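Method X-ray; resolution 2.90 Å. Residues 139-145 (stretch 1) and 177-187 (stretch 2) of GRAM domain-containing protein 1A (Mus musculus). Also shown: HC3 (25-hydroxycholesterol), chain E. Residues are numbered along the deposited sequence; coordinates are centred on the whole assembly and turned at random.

Stretch 1, residues 139-145: PYQDYFY
Stretch 2 177-187: LVKSLIEKNSW

How do the two backbones run? Residues 177-187 are one continuous helix, phi/psi near -65/-45, that begins earlier and continues later in the chain; its i to i+4 bonds include Ile-182 N to Val-178 O and Ser-186 N to Ile-182 O, both 3.0 Å. The other stretch leaves extended Pro-139 (-63/137), passes through Tyr-140 at 65/30, a left-handed conformation, and makes a short turn through 141-143 with helical phi/psi but without regular bonds. Tyr-143 N to Tyr-140 O, 3.2 Å, closes that turn. Strand geometry follows at Phe-144 (-149/164) and Tyr-145 (-150/175). In register, Tyr-140 CA lies 8.2 Å from Ile-182 CA, and Tyr-143 CA lies 9.3 Å from Lys-179 CA.

What fastens the turn to the helix? Two methyl groups do, each seated on an aromatic ring. The CB atoms of Tyr-140, Phe-144, Val-178 and Ile-182 all point toward the other stretch. Val-178, chi1 t, places CG1 3.6 Å from the centroid of the Tyr-140 ring, 9° off its normal; Tyr-140 is m, with chi2 -68°. Ile-182, m then t, sets CG2 3.5 Å from the centroid of the Phe-144 ring, 6° off the normal, with Phe-144 in p and chi2 -74°. Flat rings accept methyl groups closely over a face, so these branched residues suit the helix surface here.

How does Ile-182 serve both ends of the contact? Ile-182 CG2 lies over the Phe-144 ring, while Ile-182 CD1 reaches Tyr-140 CB at 3.9 Å and Tyr-143 CB at a looser 4.4 Å and also stays within 3.9 Å of Phe-144 CD1. Ile-182 accordingly gives up 75 Å² to the other stretch, the largest share of any residue, within 292 Å² buried in all. No hydrogen bond crosses between the stretches, so the contact rests on apolar packing.

Where do the polar groups and the sterol fit? Ser-186, one helical turn beyond Ile-182 and also m, keeps its hydroxyl within the helix: Ser-186 OG donates to Ile-182 O at 2.7 Å. This lets a small polar residue sit buried, with Ser-186 OG 3.6 Å from Phe-144 CE2 and 3.2 Å from C16 of 25-hydroxycholesterol. The sterol meets both aromatic rings at their edges, C16 beside Phe-144 and C26 beside Tyr-140, leaving the faces described above to the methyl groups. Pro-139 offers no side-chain contact to the helix, but Pro-139 O approaches sterol C27 at 3.1 Å.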

# COMPACT_ATOMS: atom_id res chain seq x y z
N PRO A 139 -4.07 -2.01 19.12
CA PRO A 139 -3.23 -2.75 20.06
C PRO A 139 -1.85 -3.10 19.48
O PRO A 139 -1.77 -3.51 18.32
CB PRO A 139 -4.03 -4.03 20.33
CG PRO A 139 -5.43 -3.67 20.00
CD PRO A 139 -5.36 -2.68 18.89
N TYR A 140 -0.80 -2.94 20.28
CA TYR A 140 0.55 -3.31 19.88
C TYR A 140 1.08 -2.48 18.71
O TYR A 140 1.90 -2.95 17.93
CB TYR A 140 0.61 -4.80 19.52
CG TYR A 140 0.03 -5.71 20.58
CD1 TYR A 140 0.65 -5.85 21.81
CD2 TYR A 140 -1.13 -6.43 20.34
CE1 TYR A 140 0.13 -6.68 22.78
CE2 TYR A 140 -1.66 -7.27 21.30
CZ TYR A 140 -1.03 -7.39 22.52
OH TYR A 140 -1.55 -8.22 23.50
N GLN A 141 0.62 -1.24 18.60
CA GLN A 141 1.05 -0.35 17.52
C GLN A 141 2.54 0.01 17.62
O GLN A 141 3.20 0.23 16.61
CB GLN A 141 0.22 0.92 17.49
CG GLN A 141 0.22 1.69 18.80
CD GLN A 141 -0.59 2.97 18.73
OE1 GLN A 141 -0.41 3.78 17.82
NE2 GLN A 141 -1.51 3.16 19.67
N ASP A 142 3.05 0.08 18.84
CA ASP A 142 4.45 0.39 19.06
C ASP A 142 5.35 -0.73 18.59
O ASP A 142 6.50 -0.51 18.22
CB ASP A 142 4.73 0.68 20.53
CG ASP A 142 4.37 2.09 20.94
OD1 ASP A 142 4.12 2.93 20.05
OD2 ASP A 142 4.35 2.35 22.16
N TYR A 143 4.83 -1.95 18.63
CA TYR A 143 5.64 -3.13 18.33
C TYR A 143 6.10 -3.20 16.88
O TYR A 143 7.22 -3.63 16.61
CB TYR A 143 4.87 -4.40 18.69
CG TYR A 143 4.91 -4.75 20.15
CD1 TYR A 143 4.04 -4.14 21.05
CD2 TYR A 143 5.81 -5.68 20.64
CE1 TYR A 143 4.07 -4.46 22.39
CE2 TYR A 143 5.85 -6.00 21.98
CZ TYR A 143 4.97 -5.39 22.85
OH TYR A 143 5.00 -5.70 24.19
N PHE A 144 5.25 -2.78 15.95
CA PHE A 144 5.48 -3.05 14.54
C PHE A 144 4.93 -1.97 13.62
O PHE A 144 4.11 -1.15 14.02
CB PHE A 144 4.87 -4.40 14.14
CG PHE A 144 3.37 -4.36 13.97
CD1 PHE A 144 2.53 -4.29 15.07
CD2 PHE A 144 2.80 -4.38 12.71
CE1 PHE A 144 1.15 -4.24 14.92
CE2 PHE A 144 1.42 -4.34 12.55
CZ PHE A 144 0.60 -4.27 13.65
N TYR A 145 5.40 -2.00 12.38
CA TYR A 145 4.80 -1.25 11.28
C TYR A 145 5.08 -2.08 10.02
O TYR A 145 5.75 -3.11 10.11
CB TYR A 145 5.38 0.17 11.19
CG TYR A 145 6.82 0.27 10.72
CD1 TYR A 145 7.87 0.02 11.59
CD2 TYR A 145 7.12 0.63 9.41
CE1 TYR A 145 9.19 0.11 11.16
CE2 TYR A 145 8.43 0.72 8.98
CZ TYR A 145 9.46 0.46 9.85
OH TYR A 145 10.76 0.56 9.41
N LEU A 177 2.86 -15.63 21.59
CA LEU A 177 1.41 -15.47 21.50
C LEU A 177 1.03 -14.20 20.75
O LEU A 177 0.20 -14.23 19.83
CB LEU A 177 0.79 -15.47 22.90
CG LEU A 177 -0.73 -15.29 23.00
CD1 LEU A 177 -1.46 -16.48 22.40
CD2 LEU A 177 -1.16 -15.07 24.44
N VAL A 178 1.64 -13.08 21.14
CA VAL A 178 1.35 -11.78 20.56
C VAL A 178 1.76 -11.73 19.09
O VAL A 178 0.98 -11.30 18.24
CB VAL A 178 2.07 -10.63 21.32
CG1 VAL A 178 1.69 -9.26 20.74
CG2 VAL A 178 1.77 -10.69 22.81
N LYS A 179 2.98 -12.16 18.80
CA LYS A 179 3.52 -12.11 17.45
C LYS A 179 2.68 -12.89 16.45
O LYS A 179 2.45 -12.42 15.34
CB LYS A 179 4.96 -12.63 17.42
CG LYS A 179 5.60 -12.53 16.05
CD LYS A 179 7.11 -12.63 16.12
CE LYS A 179 7.74 -12.48 14.75
NZ LYS A 179 9.22 -12.57 14.87
N SER A 180 2.25 -14.08 16.84
CA SER A 180 1.43 -14.93 15.97
C SER A 180 0.15 -14.20 15.59
O SER A 180 -0.36 -14.35 14.48
CB SER A 180 1.10 -16.25 16.66
OG SER A 180 2.26 -16.86 17.19
N LEU A 181 -0.37 -13.42 16.54
CA LEU A 181 -1.59 -12.66 16.34
C LEU A 181 -1.38 -11.46 15.41
O LEU A 181 -2.23 -11.14 14.59
CB LEU A 181 -2.15 -12.19 17.68
CG LEU A 181 -3.53 -11.54 17.66
CD1 LEU A 181 -4.59 -12.50 17.15
CD2 LEU A 181 -3.89 -11.05 19.05
N ILE A 182 -0.24 -10.79 15.56
CA ILE A 182 0.09 -9.66 14.69
C ILE A 182 0.32 -10.13 13.25
O ILE A 182 -0.14 -9.50 12.31
CB ILE A 182 1.33 -8.89 15.19
CG1 ILE A 182 1.07 -8.35 16.60
CG2 ILE A 182 1.66 -7.75 14.23
CD1 ILE A 182 2.20 -7.55 17.19
N GLU A 183 1.03 -11.25 13.09
CA GLU A 183 1.25 -11.85 11.78
C GLU A 183 -0.07 -12.24 11.12
O GLU A 183 -0.30 -11.93 9.95
CB GLU A 183 2.15 -13.09 11.91
CG GLU A 183 3.59 -12.80 12.32
CD GLU A 183 4.48 -12.35 11.17
OE1 GLU A 183 4.18 -12.68 10.00
OE2 GLU A 183 5.49 -11.65 11.43
N LYS A 184 -0.92 -12.91 11.88
CA LYS A 184 -2.20 -13.41 11.37
C LYS A 184 -3.13 -12.28 10.90
O LYS A 184 -3.58 -12.29 9.76
CB LYS A 184 -2.90 -14.23 12.46
CG LYS A 184 -4.18 -14.91 12.01
CD LYS A 184 -4.95 -15.52 13.18
CE LYS A 184 -5.49 -14.45 14.15
NZ LYS A 184 -6.28 -15.01 15.28
N ASN A 185 -3.42 -11.34 11.79
CA ASN A 185 -4.35 -10.25 11.50
C ASN A 185 -3.83 -9.28 10.44
O ASN A 185 -4.60 -8.77 9.63
CB ASN A 185 -4.68 -9.46 12.77
CG ASN A 185 -5.25 -10.33 13.88
OD1 ASN A 185 -4.87 -10.20 15.04
ND2 ASN A 185 -6.19 -11.21 13.53
N SER A 186 -2.52 -9.01 10.48
CA SER A 186 -1.90 -8.11 9.51
C SER A 186 -1.98 -8.66 8.09
O SER A 186 -2.44 -7.97 7.18
CB SER A 186 -0.44 -7.84 9.88
OG SER A 186 -0.33 -7.10 11.09
N TRP A 187 -1.52 -9.89 7.89
CA TRP A 187 -1.51 -10.48 6.55
C TRP A 187 -2.91 -10.70 6.00
O TRP A 187 -3.11 -10.68 4.78
CB TRP A 187 -0.75 -11.81 6.55
CG TRP A 187 0.73 -11.65 6.57
CD1 TRP A 187 1.60 -12.16 7.48
CD2 TRP A 187 1.53 -10.92 5.62
NE1 TRP A 187 2.89 -11.80 7.17
CE2 TRP A 187 2.87 -11.04 6.04
CE3 TRP A 187 1.24 -10.19 4.47
CZ2 TRP A 187 3.92 -10.45 5.34
CZ3 TRP A 187 2.28 -9.60 3.78
CH2 TRP A 187 3.60 -9.73 4.22
C18 HC3 E . -4.10 -4.49 8.33
C13 HC3 E . -3.61 -3.21 9.01
C12 HC3 E . -4.60 -2.23 8.70
C11 HC3 E . -4.64 -1.83 7.11
C9 HC3 E . -3.27 -1.44 6.56
C10 HC3 E . -3.31 -1.04 4.99
C19 HC3 E . -4.17 -2.06 4.27
C1 HC3 E . -3.99 0.32 4.82
C2 HC3 E . -3.99 0.78 3.38
C3 HC3 E . -2.63 0.82 2.78
O1 HC3 E . -2.72 1.14 1.39
C4 HC3 E . -1.91 -0.52 2.91
C5 HC3 E . -1.97 -1.02 4.36
C6 HC3 E . -0.81 -2.05 4.92
C7 HC3 E . -0.76 -2.25 6.38
C8 HC3 E . -2.27 -2.55 6.88
C14 HC3 E . -2.25 -2.82 8.36
C15 HC3 E . -1.18 -3.88 8.95
C16 HC3 E . -1.86 -4.30 10.48
C17 HC3 E . -3.22 -3.58 10.58
C20 HC3 E . -4.28 -4.31 11.26
C21 HC3 E . -5.19 -3.26 11.97
C22 HC3 E . -3.85 -5.43 12.27
C23 HC3 E . -4.14 -5.16 13.73
C24 HC3 E . -3.39 -6.23 14.48
C25 HC3 E . -3.94 -6.36 15.88
C26 HC3 E . -3.06 -7.33 16.62
C27 HC3 E . -3.91 -5.01 16.57
O2 HC3 E . -5.26 -6.86 15.82